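Local coordinates for Rho GTPase-activating protein 27 (Homo sapiens, PDB 3PP2) that probably stimulates GTP hydrolysis by Rho-family GTPases such as CDC42 and RAC1 and may take part in clathrin-mediated endocytosis, represented here by its pleckstrin homology domain, at residues G12-T17 with S112-A117; R16-D21 with P66-E71; W35-G40 with T44-S49; A75-A80 with K116-G121. One frame throughout, in Å; residues are numbered along the deposited sequence.

Interaction 1 of 4, residues G12-T17 with S112-A117; sequences GVLHRT and STWHKA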
loop_
_atom_site.group_PDB
_atom_site.type_symbol
_atom_site.label_atom_id
_atom_site.label_comp_id
_atom_site.label_asym_id
_atom_site.label_seq_id
_atom_site.Cartn_x
_atom_site.Cartn_y
_atom_site.Cartn_z
ATOM N N GLY A 12 10.636 -9.979 3.875
ATOM C CA GLY A 12 9.440 -9.575 4.608
ATOM C C GLY A 12 8.564 -10.735 5.020
ATOM O O GLY A 12 8.809 -11.862 4.600
ATOM N N VAL A 13 7.580 -10.496 5.874
ATOM C CA VAL A 13 6.659 -11.533 6.219
ATOM C C VAL A 13 5.488 -11.588 5.214
ATOM O O VAL A 13 4.848 -10.563 4.948
ATOM C CB VAL A 13 6.172 -11.401 7.671
ATOM C CG1 VAL A 13 5.105 -12.485 7.948
ATOM C CG2 VAL A 13 7.334 -11.491 8.670
ATOM N N LEU A 14 5.219 -12.767 4.671
ATOM C CA LEU A 14 4.140 -13.012 3.732
ATOM C C LEU A 14 3.374 -14.257 4.135
ATOM O O LEU A 14 3.919 -15.173 4.761
ATOM C CB LEU A 14 4.655 -13.210 2.297
ATOM C CG LEU A 14 5.296 -11.980 1.666
ATOM C CD1 LEU A 14 5.978 -12.344 0.343
ATOM C CD2 LEU A 14 4.283 -10.869 1.491
ATOM N N HIS A 15 2.126 -14.331 3.695
ATOM C CA HIS A 15 1.349 -15.552 3.775
ATOM C C HIS A 15 1.603 -16.376 2.519
ATOM O O HIS A 15 1.702 -15.852 1.401
ATOM C CB HIS A 15 -0.105 -15.245 3.950
ATOM C CG HIS A 15 -0.395 -14.558 5.222
ATOM N ND1 HIS A 15 -0.923 -15.202 6.306
ATOM C CD2 HIS A 15 -0.273 -13.256 5.566
ATOM C CE1 HIS A 15 -1.091 -14.328 7.283
ATOM N NE2 HIS A 15 -0.681 -13.141 6.867
ATOM N N ARG A 16 1.726 -17.675 2.687
ATOM C CA ARG A 16 1.931 -18.561 1.534
ATOM C C ARG A 16 1.428 -19.949 1.799
ATOM O O ARG A 16 1.425 -20.412 2.959
ATOM C CB ARG A 16 3.413 -18.586 1.134
ATOM C CG ARG A 16 4.326 -19.464 1.954
ATOM C CD ARG A 16 4.457 -18.979 3.351
ATOM N NE ARG A 16 5.452 -19.691 4.144
ATOM C CZ ARG A 16 5.277 -20.895 4.631
ATOM N NH1 ARG A 16 6.242 -21.449 5.390
ATOM N NH2 ARG A 16 4.136 -21.542 4.397
ATOM N N THR A 17 1.059 -20.633 0.720
ATOM C CA THR A 17 0.779 -22.054 0.766
ATOM C C THR A 17 1.294 -22.689 -0.518
ATOM O O THR A 17 1.191 -22.097 -1.597
ATOM C CB THR A 17 -0.748 -22.336 0.888
ATOM O OG1 THR A 17 -0.963 -23.748 0.933
ATOM C CG2 THR A 17 -1.624 -21.718 -0.227
ATOM N N SER A 112 1.949 -5.979 -4.424
ATOM C CA SER A 112 2.403 -5.448 -5.725
ATOM C C SER A 112 3.909 -5.248 -5.753
ATOM O O SER A 112 4.567 -5.533 -6.744
ATOM C CB SER A 112 1.657 -4.156 -6.037
ATOM O OG SER A 112 2.086 -3.610 -7.271
ATOM N N THR A 113 4.458 -4.742 -4.650
ATOM C CA THR A 113 5.896 -4.554 -4.592
ATOM C C THR A 113 6.643 -5.913 -4.631
ATOM O O THR A 113 7.717 -6.010 -5.232
ATOM C CB THR A 113 6.360 -3.703 -3.399
ATOM O OG1 THR A 113 6.070 -4.376 -2.164
ATOM C CG2 THR A 113 5.687 -2.291 -3.454
ATOM N N TRP A 114 6.096 -6.930 -4.001
ATOM C CA TRP A 114 6.659 -8.273 -4.131
ATOM C C TRP A 114 6.528 -8.847 -5.534
ATOM O O TRP A 114 7.436 -9.507 -6.028
ATOM C CB TRP A 114 6.063 -9.238 -3.091
ATOM C CG TRP A 114 6.764 -9.169 -1.777
ATOM C CD1 TRP A 114 6.409 -8.451 -0.685
ATOM C CD2 TRP A 114 7.940 -9.877 -1.425
ATOM N NE1 TRP A 114 7.292 -8.653 0.338
ATOM C CE2 TRP A 114 8.244 -9.531 -0.075
ATOM C CE3 TRP A 114 8.761 -10.794 -2.093
ATOM C CZ2 TRP A 114 9.316 -10.068 0.607
ATOM C CZ3 TRP A 114 9.846 -11.324 -1.393
ATOM C CH2 TRP A 114 10.108 -10.956 -0.071
ATOM N N HIS A 115 5.406 -8.605 -6.192
ATOM C CA HIS A 115 5.270 -9.008 -7.557
ATOM C C HIS A 115 6.372 -8.421 -8.401
ATOM O O HIS A 115 7.008 -9.129 -9.179
ATOM C CB HIS A 115 3.880 -8.589 -8.072
ATOM C CG HIS A 115 3.644 -8.915 -9.499
ATOM N ND1 HIS A 115 4.247 -8.223 -10.522
ATOM C CD2 HIS A 115 2.900 -9.884 -10.085
ATOM C CE1 HIS A 115 3.902 -8.774 -11.673
ATOM N NE2 HIS A 115 3.053 -9.757 -11.440
ATOM N N LYS A 116 6.629 -7.123 -8.241
ATOM C CA LYS A 116 7.690 -6.451 -8.996
ATOM C C LYS A 116 9.053 -7.091 -8.779
ATOM O O LYS A 116 9.795 -7.338 -9.719
ATOM C CB LYS A 116 7.733 -4.964 -8.638
ATOM C CG LYS A 116 8.605 -4.129 -9.546
ATOM C CD LYS A 116 8.499 -2.635 -9.156
ATOM C CE LYS A 116 9.377 -1.774 -10.074
ATOM N NZ LYS A 116 9.472 -0.423 -9.549
ATOM N N ALA A 117 9.357 -7.401 -7.523
ATOM C CA ALA A 117 10.663 -7.971 -7.185
ATOM C C ALA A 117 10.785 -9.377 -7.768
ATOM O O ALA A 117 11.835 -9.756 -8.322
ATOM C CB ALA A 117 10.894 -7.925 -5.672
#

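Interaction 2 of 4, residues R16-D21 with P66-E71; sequences RTKTAD and PEYTVE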
loop_
_atom_site.group_PDB
_atom_site.type_symbol
_atom_site.label_atom_id
_atom_site.label_comp_id
_atom_site.label_asym_id
_atom_site.label_seq_id
_atom_site.Cartn_x
_atom_site.Cartn_y
_atom_site.Cartn_z
ATOM N N ARG A 16 1.726 -17.675 2.687
ATOM C CA ARG A 16 1.931 -18.561 1.534
ATOM C C ARG A 16 1.428 -19.949 1.799
ATOM O O ARG A 16 1.425 -20.412 2.959
ATOM C CB ARG A 16 3.413 -18.586 1.134
ATOM C CG ARG A 16 4.326 -19.464 1.954
ATOM C CD ARG A 16 4.457 -18.979 3.351
ATOM N NE ARG A 16 5.452 -19.691 4.144
ATOM C CZ ARG A 16 5.277 -20.895 4.631
ATOM N NH1 ARG A 16 6.242 -21.449 5.390
ATOM N NH2 ARG A 16 4.136 -21.542 4.397
ATOM N N THR A 17 1.059 -20.633 0.720
ATOM C CA THR A 17 0.779 -22.054 0.766
ATOM C C THR A 17 1.294 -22.689 -0.518
ATOM O O THR A 17 1.191 -22.097 -1.597
ATOM C CB THR A 17 -0.748 -22.336 0.888
ATOM O OG1 THR A 17 -0.963 -23.748 0.933
ATOM C CG2 THR A 17 -1.624 -21.718 -0.227
ATOM N N LYS A 18 1.767 -23.911 -0.405
ATOM C CA LYS A 18 2.026 -24.732 -1.563
ATOM C C LYS A 18 0.678 -25.244 -2.046
ATOM O O LYS A 18 -0.255 -25.469 -1.239
ATOM C CB LYS A 18 2.956 -25.892 -1.202
ATOM C CG LYS A 18 3.495 -26.662 -2.374
ATOM C CD LYS A 18 4.624 -27.626 -1.924
ATOM C CE LYS A 18 5.219 -28.362 -3.111
ATOM N NZ LYS A 18 6.245 -29.332 -2.586
ATOM N N THR A 19 0.525 -25.302 -3.370
ATOM C CA THR A 19 -0.711 -25.804 -3.990
ATOM C C THR A 19 -0.478 -26.959 -4.977
ATOM O O THR A 19 -1.412 -27.678 -5.288
ATOM C CB THR A 19 -1.454 -24.683 -4.719
ATOM O OG1 THR A 19 -0.532 -24.020 -5.596
ATOM C CG2 THR A 19 -2.033 -23.693 -3.712
ATOM N N ALA A 20 0.746 -27.165 -5.438
ATOM C CA ALA A 20 1.063 -28.339 -6.279
ATOM C C ALA A 20 2.494 -28.764 -6.053
ATOM O O ALA A 20 3.380 -27.901 -5.832
ATOM C CB ALA A 20 0.834 -28.042 -7.734
ATOM N N ASP A 21 2.708 -30.098 -6.029
ATOM C CA ASP A 21 4.027 -30.671 -5.876
ATOM C C ASP A 21 4.385 -31.264 -7.215
ATOM O O ASP A 21 3.809 -32.266 -7.629
ATOM C CB ASP A 21 4.003 -31.754 -4.794
ATOM C CG ASP A 21 5.324 -32.439 -4.639
ATOM O OD1 ASP A 21 6.350 -31.715 -4.623
ATOM O OD2 ASP A 21 5.324 -33.681 -4.444
ATOM N N PRO A 66 14.809 -22.907 6.067
ATOM C CA PRO A 66 13.878 -22.812 4.947
ATOM C C PRO A 66 12.845 -23.929 4.919
ATOM O O PRO A 66 13.177 -25.128 5.193
ATOM C CB PRO A 66 14.780 -22.883 3.715
ATOM C CG PRO A 66 16.075 -22.497 4.193
ATOM C CD PRO A 66 16.189 -23.031 5.583
ATOM N N GLU A 67 11.620 -23.559 4.593
ATOM C CA GLU A 67 10.579 -24.542 4.334
ATOM C C GLU A 67 10.413 -24.848 2.855
ATOM O O GLU A 67 10.356 -26.033 2.486
ATOM C CB GLU A 67 9.226 -24.102 4.921
ATOM C CG GLU A 67 8.201 -25.219 4.773
ATOM C CD GLU A 67 6.999 -25.157 5.653
ATOM O OE1 GLU A 67 6.696 -24.080 6.191
ATOM O OE2 GLU A 67 6.336 -26.228 5.789
ATOM N N TYR A 68 10.323 -23.789 2.041
ATOM C CA TYR A 68 10.146 -23.924 0.583
ATOM C C TYR A 68 11.143 -22.986 -0.096
ATOM O O TYR A 68 11.272 -21.814 0.286
ATOM C CB TYR A 68 8.742 -23.516 0.143
ATOM C CG TYR A 68 7.609 -24.220 0.819
ATOM C CD1 TYR A 68 7.449 -25.583 0.713
ATOM C CD2 TYR A 68 6.677 -23.534 1.564
ATOM C CE1 TYR A 68 6.402 -26.242 1.343
ATOM C CE2 TYR A 68 5.613 -24.201 2.176
ATOM C CZ TYR A 68 5.489 -25.560 2.056
ATOM O OH TYR A 68 4.441 -26.219 2.705
ATOM N N THR A 69 11.871 -23.506 -1.076
ATOM C CA THR A 69 12.768 -22.676 -1.875
ATOM C C THR A 69 12.268 -22.753 -3.313
ATOM O O THR A 69 12.019 -23.859 -3.859
ATOM C CB THR A 69 14.207 -23.124 -1.705
ATOM O OG1 THR A 69 14.557 -23.105 -0.309
ATOM C CG2 THR A 69 15.190 -22.256 -2.522
ATOM N N VAL A 70 12.140 -21.614 -3.938
ATOM C CA VAL A 70 11.691 -21.576 -5.293
ATOM C C VAL A 70 12.740 -20.866 -6.138
ATOM O O VAL A 70 12.984 -19.680 -5.967
ATOM C CB VAL A 70 10.329 -20.866 -5.432
ATOM C CG1 VAL A 70 9.875 -20.984 -6.871
ATOM C CG2 VAL A 70 9.312 -21.417 -4.371
ATOM N N GLU A 71 13.389 -21.614 -7.032
ATOM C CA GLU A 71 14.320 -21.030 -7.976
ATOM C C GLU A 71 13.494 -20.368 -9.065
ATOM O O GLU A 71 12.582 -20.955 -9.597
ATOM C CB GLU A 71 15.293 -22.108 -8.514
ATOM C CG GLU A 71 16.127 -22.733 -7.413
ATOM C CD GLU A 71 17.001 -23.882 -7.848
ATOM O OE1 GLU A 71 17.126 -24.109 -9.070
ATOM O OE2 GLU A 71 17.587 -24.567 -6.945
HETATM O O HOH W 1 1.882 -24.979 2.243
#

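Interaction 3 of 4, residues W35-G40 with T44-S49; sequences WTVLEG and TFFKDS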
loop_
_atom_site.group_PDB
_atom_site.type_symbol
_atom_site.label_atom_id
_atom_site.label_comp_id
_atom_site.label_asym_id
_atom_site.label_seq_id
_atom_site.Cartn_x
_atom_site.Cartn_y
_atom_site.Cartn_z
ATOM N N TRP A 35 8.586 -15.413 7.389
ATOM C CA TRP A 35 9.646 -14.659 6.769
ATOM C C TRP A 35 9.933 -15.254 5.388
ATOM O O TRP A 35 9.857 -16.474 5.170
ATOM C CB TRP A 35 10.899 -14.727 7.643
ATOM C CG TRP A 35 12.015 -13.828 7.282
ATOM C CD1 TRP A 35 13.266 -14.182 6.919
ATOM C CD2 TRP A 35 11.961 -12.398 7.255
ATOM N NE1 TRP A 35 14.012 -13.045 6.665
ATOM C CE2 TRP A 35 13.225 -11.940 6.876
ATOM C CE3 TRP A 35 10.959 -11.465 7.539
ATOM C CZ2 TRP A 35 13.520 -10.581 6.768
ATOM C CZ3 TRP A 35 11.251 -10.089 7.406
ATOM C CH2 TRP A 35 12.516 -9.681 7.047
ATOM N N THR A 36 10.229 -14.356 4.460
ATOM C CA THR A 36 10.428 -14.646 3.049
ATOM C C THR A 36 11.587 -13.799 2.593
ATOM O O THR A 36 11.638 -12.605 2.895
ATOM C CB THR A 36 9.155 -14.295 2.238
ATOM O OG1 THR A 36 8.028 -14.991 2.796
ATOM C CG2 THR A 36 9.276 -14.680 0.763
ATOM N N VAL A 37 12.506 -14.401 1.855
ATOM C CA VAL A 37 13.655 -13.706 1.302
ATOM C C VAL A 37 13.797 -13.985 -0.177
ATOM O O VAL A 37 13.782 -15.123 -0.598
ATOM C CB VAL A 37 14.971 -14.121 2.007
ATOM C CG1 VAL A 37 16.238 -13.502 1.355
ATOM C CG2 VAL A 37 14.873 -13.752 3.520
ATOM N N LEU A 38 13.888 -12.917 -0.947
ATOM C CA LEU A 38 14.263 -12.974 -2.354
ATOM C C LEU A 38 15.682 -12.474 -2.502
ATOM O O LEU A 38 15.989 -11.341 -2.157
ATOM C CB LEU A 38 13.325 -12.091 -3.165
ATOM C CG LEU A 38 13.624 -11.954 -4.651
ATOM C CD1 LEU A 38 13.517 -13.282 -5.345
ATOM C CD2 LEU A 38 12.688 -10.920 -5.249
ATOM N N GLU A 39 16.574 -13.341 -2.980
ATOM C CA GLU A 39 17.987 -12.973 -3.140
ATOM C C GLU A 39 18.536 -13.766 -4.304
ATOM O O GLU A 39 18.326 -14.967 -4.369
ATOM C CB GLU A 39 18.752 -13.310 -1.838
ATOM C CG GLU A 39 20.186 -12.867 -1.774
ATOM C CD GLU A 39 20.754 -12.904 -0.333
ATOM O OE1 GLU A 39 20.021 -13.296 0.629
ATOM O OE2 GLU A 39 21.945 -12.541 -0.168
ATOM N N GLY A 40 19.242 -13.089 -5.211
ATOM C CA GLY A 40 19.837 -13.743 -6.344
ATOM C C GLY A 40 18.988 -14.657 -7.205
ATOM O O GLY A 40 19.447 -15.721 -7.619
ATOM N N THR A 44 12.894 -17.754 -0.975
ATOM C CA THR A 44 12.908 -18.681 0.125
ATOM C C THR A 44 11.810 -18.309 1.143
ATOM O O THR A 44 11.796 -17.191 1.636
ATOM C CB THR A 44 14.264 -18.713 0.823
ATOM O OG1 THR A 44 15.288 -19.057 -0.121
ATOM C CG2 THR A 44 14.244 -19.716 1.990
ATOM N N PHE A 45 10.922 -19.252 1.420
ATOM C CA PHE A 45 9.952 -19.145 2.480
ATOM C C PHE A 45 10.465 -19.924 3.667
ATOM O O PHE A 45 10.714 -21.135 3.554
ATOM C CB PHE A 45 8.626 -19.741 2.038
ATOM C CG PHE A 45 7.951 -18.993 0.937
ATOM C CD1 PHE A 45 7.390 -17.754 1.168
ATOM C CD2 PHE A 45 7.880 -19.527 -0.339
ATOM C CE1 PHE A 45 6.766 -17.089 0.156
ATOM C CE2 PHE A 45 7.268 -18.848 -1.364
ATOM C CZ PHE A 45 6.696 -17.633 -1.092
ATOM N N PHE A 46 10.644 -19.252 4.794
ATOM C CA PHE A 46 11.110 -19.907 6.026
ATOM C C PHE A 46 9.975 -20.612 6.719
ATOM O O PHE A 46 8.816 -20.566 6.322
ATOM C CB PHE A 46 11.827 -18.838 6.884
ATOM C CG PHE A 46 13.158 -18.443 6.316
ATOM C CD1 PHE A 46 13.275 -17.474 5.326
ATOM C CD2 PHE A 46 14.295 -19.099 6.703
ATOM C CE1 PHE A 46 14.482 -17.172 4.797
ATOM C CE2 PHE A 46 15.510 -18.800 6.136
ATOM C CZ PHE A 46 15.605 -17.849 5.199
ATOM N N LYS A 47 10.334 -21.357 7.756
ATOM C CA LYS A 47 9.382 -22.012 8.595
ATOM C C LYS A 47 8.346 -21.000 9.104
ATOM O O LYS A 47 8.648 -19.804 9.210
ATOM C CB LYS A 47 10.147 -22.658 9.769
ATOM C CG LYS A 47 9.330 -23.617 10.629
ATOM C CD LYS A 47 10.193 -24.189 11.762
ATOM C CE LYS A 47 9.532 -25.400 12.463
ATOM N NZ LYS A 47 10.398 -26.042 13.506
ATOM N N ASP A 48 7.154 -21.489 9.424
ATOM C CA ASP A 48 6.078 -20.679 10.002
ATOM C C ASP A 48 6.603 -19.758 11.095
ATOM O O ASP A 48 7.348 -20.213 11.979
ATOM C CB ASP A 48 5.033 -21.636 10.573
ATOM C CG ASP A 48 3.743 -20.951 11.048
ATOM O OD1 ASP A 48 3.652 -19.700 11.143
ATOM O OD2 ASP A 48 2.789 -21.721 11.283
ATOM N N SER A 49 6.183 -18.487 11.086
ATOM C CA SER A 49 6.635 -17.516 12.080
ATOM C C SER A 49 5.890 -17.644 13.407
ATOM O O SER A 49 6.304 -17.038 14.371
ATOM C CB SER A 49 6.499 -16.092 11.566
ATOM O OG SER A 49 5.157 -15.777 11.235
HETATM O O HOH W 2 9.033 -17.164 9.567
#

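Interaction 4 of 4, residues A75-A80 with K116-G121; sequences ATLSWA and KAIAQG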
loop_
_atom_site.group_PDB
_atom_site.type_symbol
_atom_site.label_atom_id
_atom_site.label_comp_id
_atom_site.label_asym_id
_atom_site.label_seq_id
_atom_site.Cartn_x
_atom_site.Cartn_y
_atom_site.Cartn_z
ATOM N N ALA A 75 10.351 -19.809 -13.940
ATOM C CA ALA A 75 9.137 -19.755 -13.178
ATOM C C ALA A 75 8.139 -18.828 -13.886
ATOM O O ALA A 75 8.520 -17.993 -14.709
ATOM C CB ALA A 75 9.436 -19.254 -11.730
ATOM N N THR A 76 6.875 -18.989 -13.533
ATOM C CA THR A 76 5.775 -18.166 -14.040
ATOM C C THR A 76 5.068 -17.530 -12.843
ATOM O O THR A 76 4.726 -18.217 -11.889
ATOM C CB THR A 76 4.791 -19.007 -14.833
ATOM O OG1 THR A 76 5.469 -19.590 -15.948
ATOM C CG2 THR A 76 3.647 -18.150 -15.405
ATOM N N LEU A 77 4.907 -16.214 -12.901
ATOM C CA LEU A 77 4.223 -15.427 -11.858
ATOM C C LEU A 77 2.985 -14.790 -12.443
ATOM O O LEU A 77 3.046 -14.205 -13.528
ATOM C CB LEU A 77 5.182 -14.356 -11.391
ATOM C CG LEU A 77 4.666 -13.282 -10.444
ATOM C CD1 LEU A 77 4.394 -13.895 -9.074
ATOM C CD2 LEU A 77 5.709 -12.124 -10.378
ATOM N N SER A 78 1.922 -14.796 -11.669
ATOM C CA SER A 78 0.703 -14.119 -12.028
ATOM C C SER A 78 -0.064 -13.656 -10.809
ATOM O O SER A 78 0.212 -14.079 -9.704
ATOM C CB SER A 78 -0.190 -15.026 -12.839
ATOM O OG SER A 78 -0.520 -16.187 -12.130
ATOM N N TRP A 79 -1.013 -12.765 -11.007
ATOM C CA TRP A 79 -2.072 -12.551 -10.041
ATOM C C TRP A 79 -3.025 -13.739 -10.175
ATOM O O TRP A 79 -3.486 -14.071 -11.271
ATOM C CB TRP A 79 -2.785 -11.230 -10.277
ATOM C CG TRP A 79 -1.962 -10.046 -9.987
ATOM C CD1 TRP A 79 -0.986 -9.499 -10.779
ATOM C CD2 TRP A 79 -2.009 -9.221 -8.792
ATOM N NE1 TRP A 79 -0.466 -8.393 -10.181
ATOM C CE2 TRP A 79 -1.060 -8.189 -8.964
ATOM C CE3 TRP A 79 -2.779 -9.233 -7.630
ATOM C CZ2 TRP A 79 -0.821 -7.206 -7.979
ATOM C CZ3 TRP A 79 -2.572 -8.241 -6.664
ATOM C CH2 TRP A 79 -1.602 -7.245 -6.847
ATOM N N ALA A 80 -3.350 -14.368 -9.055
ATOM C CA ALA A 80 -4.207 -15.553 -9.095
ATOM C C ALA A 80 -5.628 -15.184 -9.504
ATOM O O ALA A 80 -6.103 -14.098 -9.176
ATOM C CB ALA A 80 -4.249 -16.217 -7.761
ATOM N N LYS A 116 6.629 -7.123 -8.241
ATOM C CA LYS A 116 7.690 -6.451 -8.996
ATOM C C LYS A 116 9.053 -7.091 -8.779
ATOM O O LYS A 116 9.795 -7.338 -9.719
ATOM C CB LYS A 116 7.733 -4.964 -8.638
ATOM C CG LYS A 116 8.605 -4.129 -9.546
ATOM C CD LYS A 116 8.499 -2.635 -9.156
ATOM C CE LYS A 116 9.377 -1.774 -10.074
ATOM N NZ LYS A 116 9.472 -0.423 -9.549
ATOM N N ALA A 117 9.357 -7.401 -7.523
ATOM C CA ALA A 117 10.663 -7.971 -7.185
ATOM C C ALA A 117 10.785 -9.377 -7.768
ATOM O O ALA A 117 11.835 -9.756 -8.322
ATOM C CB ALA A 117 10.894 -7.925 -5.672
ATOM N N ILE A 118 9.766 -10.203 -7.573
ATOM C CA ILE A 118 9.791 -11.574 -8.097
ATOM C C ILE A 118 9.839 -11.589 -9.607
ATOM O O ILE A 118 10.607 -12.357 -10.208
ATOM C CB ILE A 118 8.581 -12.407 -7.570
ATOM C CG1 ILE A 118 8.632 -12.558 -6.032
ATOM C CG2 ILE A 118 8.508 -13.799 -8.229
ATOM C CD1 ILE A 118 7.309 -12.977 -5.404
ATOM N N ALA A 119 9.074 -10.719 -10.243
ATOM C CA ALA A 119 9.117 -10.601 -11.698
ATOM C C ALA A 119 10.525 -10.274 -12.195
ATOM O O ALA A 119 11.004 -10.856 -13.195
ATOM C CB ALA A 119 8.097 -9.506 -12.197
ATOM N N GLN A 120 11.206 -9.352 -11.519
ATOM C CA GLN A 120 12.582 -9.031 -11.903
ATOM C C GLN A 120 13.492 -10.237 -11.676
ATOM O O GLN A 120 14.416 -10.480 -12.467
ATOM C CB GLN A 120 13.084 -7.818 -11.139
ATOM C CG GLN A 120 14.465 -7.361 -11.559
ATOM C CD GLN A 120 14.877 -5.990 -11.011
ATOM O OE1 GLN A 120 14.043 -5.096 -10.778
ATOM N NE2 GLN A 120 16.176 -5.820 -10.808
ATOM N N GLY A 121 13.265 -11.001 -10.610
ATOM C CA GLY A 121 14.085 -12.212 -10.346
ATOM C C GLY A 121 13.930 -13.271 -11.382
ATOM O O GLY A 121 14.905 -14.006 -11.687
#

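Interaction 1 of 4, residues G12-T17 with S112-A117
The indole of Trp-114 receives Leu-14 over one face and the backbone of Gly-12 at its edge, in the ring plane. Leu-14 CD1 stands 3.5 Å above the indole, and its line to the centroid of the five-membered ring is 3.6 Å long and only 13° off the normal, which meets the definition of a CH-pi contact and shows the methyl to be centred rather than perched on the rim. Trp-114 CD2 and Trp-114 CE2, the atoms shared by the two rings, are both 3.6 Å from Leu-14 CD1. The second branch, Leu-14 CD2, lies toward the pyrrole side, 3.9 Å from Trp-114 NE1. With CG turned anti to its carbonyl carbon (chi1 -66°), Leu-14 leaves the strand to meet the tryptophan arriving from the opposite direction. At the far end of the indole, Gly-12 N comes within 3.5 Å of Trp-114 CZ2; this amide probably bonds to Thr-36 O in the adjoining strand, so its approach to the ring is packing. Lys-10 adds a cation-pi contact to Trp-114. The contact joins the C-terminal helix 108-122 to strand 10-21, as in PH domains generally, whose C-terminal helix packs against the beta barrel. No hydrogen bond links the two segments, so this buried contact rests on dispersion and CH-pi attraction.

Interaction 2 of 4, residues R16-D21 with P66-E71
Arg-16 NH1 is gripped by two oxygens, Glu-67 OE1 in a salt bridge and the carbonyl O of Phe-46 in strand 42-46. The bridge from Arg-16 NH1 to Glu-67 OE1 measures 2.8 Å, with an N-H...O angle of 153°. The carboxylate oxygen lies at the guanidinium edge, close to its plane, but is itself met on its anti side and well out of the carboxylate plane, the two planes being 71° apart; with one bond between the groups, the bridge is not bidentate. Arg-16 NE is bonded to Ser-34 OG, which further fixes the group. Tyr-68 stands over one guanidinium face, yet Arg-16 NH2 lies at the ring edge, 3.8 Å from Tyr-68 CE2; planes turned 67° apart rule out a stack. In this PH-domain barrel, strands 10-21 and 66-71 are not neighbours in the sheet but meet through partly buried side chains, and a classic beta bulge puts Glu-67 and Tyr-68 both opposite Phe-45. Past the ring runs the extended chain of Lys-18, its CD 4.0 Å from Tyr-68 CE1 and its CB near the phenol end. Beyond that ring, Lys-18 NZ makes a salt bridge to Asp-21 OD1 at 3.1 Å, meeting the oxygen from above the carboxylate plane. One water joins the segments, accepting from Lys-18 N at 2.9 Å and bonding at the same distance to Tyr-68 OH.

Interaction 3 of 4, residues W35-G40 with T44-S49
Strands 35-39 and 44-46 run antiparallel at 160° with their axes 4.9 Å apart, pairing Val-37 with Thr-44 as a hydrogen-bonded pair and Thr-36 with Phe-45 as a non-hydrogen-bonded one. This is a beta hairpin in the N-terminal part of the PH-domain barrel. Its Val-37 and Thr-44 backbones bond in both directions, Thr-44 N donating to Val-37 O over 2.8 Å at a nearly straight 173°, and Phe-46 N adds a third bond to Trp-35 O. On one face Thr-36 and Phe-45 lie alongside each other: both branches of Thr-36 touch the ring, OG1 3.3 Å from Phe-45 CD1 and CG2 3.5 Å from Phe-45 CE1. The Thr-36 hydroxyl is bonded to Ser-34 O, so its closeness to carbon does not leave it without a polar partner. Phe-46 meets more varied surroundings. Its ring carries Thr-44 CG2 over one face, toward the rim, while Trp-35 O lies in plane at its edge; Val-37 CG2 reaches Phe-46 CE1 obliquely. Trp-35 runs beside Phe-46, CD1 of Trp-35 lying 3.7 Å from Phe-46 CD1 and the ring planes 42° apart, an oblique pair rather than a stack; its NE1 is bonded to Arg-58 O of the third subunit. Beyond the Phe-46 N to Trp-35 O bond, a water bridges the segments, accepting from Trp-35 N at 2.8 Å and donating to Lys-47 O at 2.7 Å.

Interaction 4 of 4, residues A75-A80 with K116-G121
Leu-77 meets the helix mainly through CD2, which presses against Ile-118 and Ala-119, while its CD1 stays farther off, near Ile-118 CG2. The two segments belong to strand 76-79 and to the C-terminal helix 108-122 of the PH fold, so the contact ties the helix to the later strands of the barrel. Packing is closest at Leu-77 CD2, which lies 3.6 Å from the backbone N of Ala-119 and 3.9 Å from Ile-118 CG2. Leu-77 crosses Ile-118 at about a right angle, and because its CG is turned anti to its own N (chi1 172°), the side chain extends from the strand to the helix surface. With Ile-118 and Ala-119 between them, His-115 and Ile-122, two turns apart, also touch Leu-77, so successive turns of the helix meet the same leucine. Burial is uneven: Ile-118 is buried, whereas Leu-77 and Ala-119 are partly exposed, and Ala-119 also packs on Trp-79 of the second subunit. With no hydrogen bond across the segments and just 123 Å² buried, the contact is small and wholly apolar in its side chains. The longer of the side-chain contacts of Leu-77 CD2 runs to Ala-119 CB, 4.0 Å away.

How the interactions relate
From the N terminus, strand 10-21 opens two loops. Interaction 2 closes the shorter when the chain reaches 66-71, and interaction 1 closes the longer, almost the whole domain, at helix 108-122, so the loop of interaction 2 lies within that of interaction 1. The hairpin of interaction 3 forms within both, and its strand 32-39 is the sheet neighbour of strand 10-21. Interaction 4 opens only after interactions 2 and 3 have closed, still inside the loop of interaction 1, and ends on 116-121, which overlaps 112-117 at Lys-116 and Ala-117. One helix thereby holds both the first strand and strand 76-79, while Leu-38 of the hairpin also packs on it.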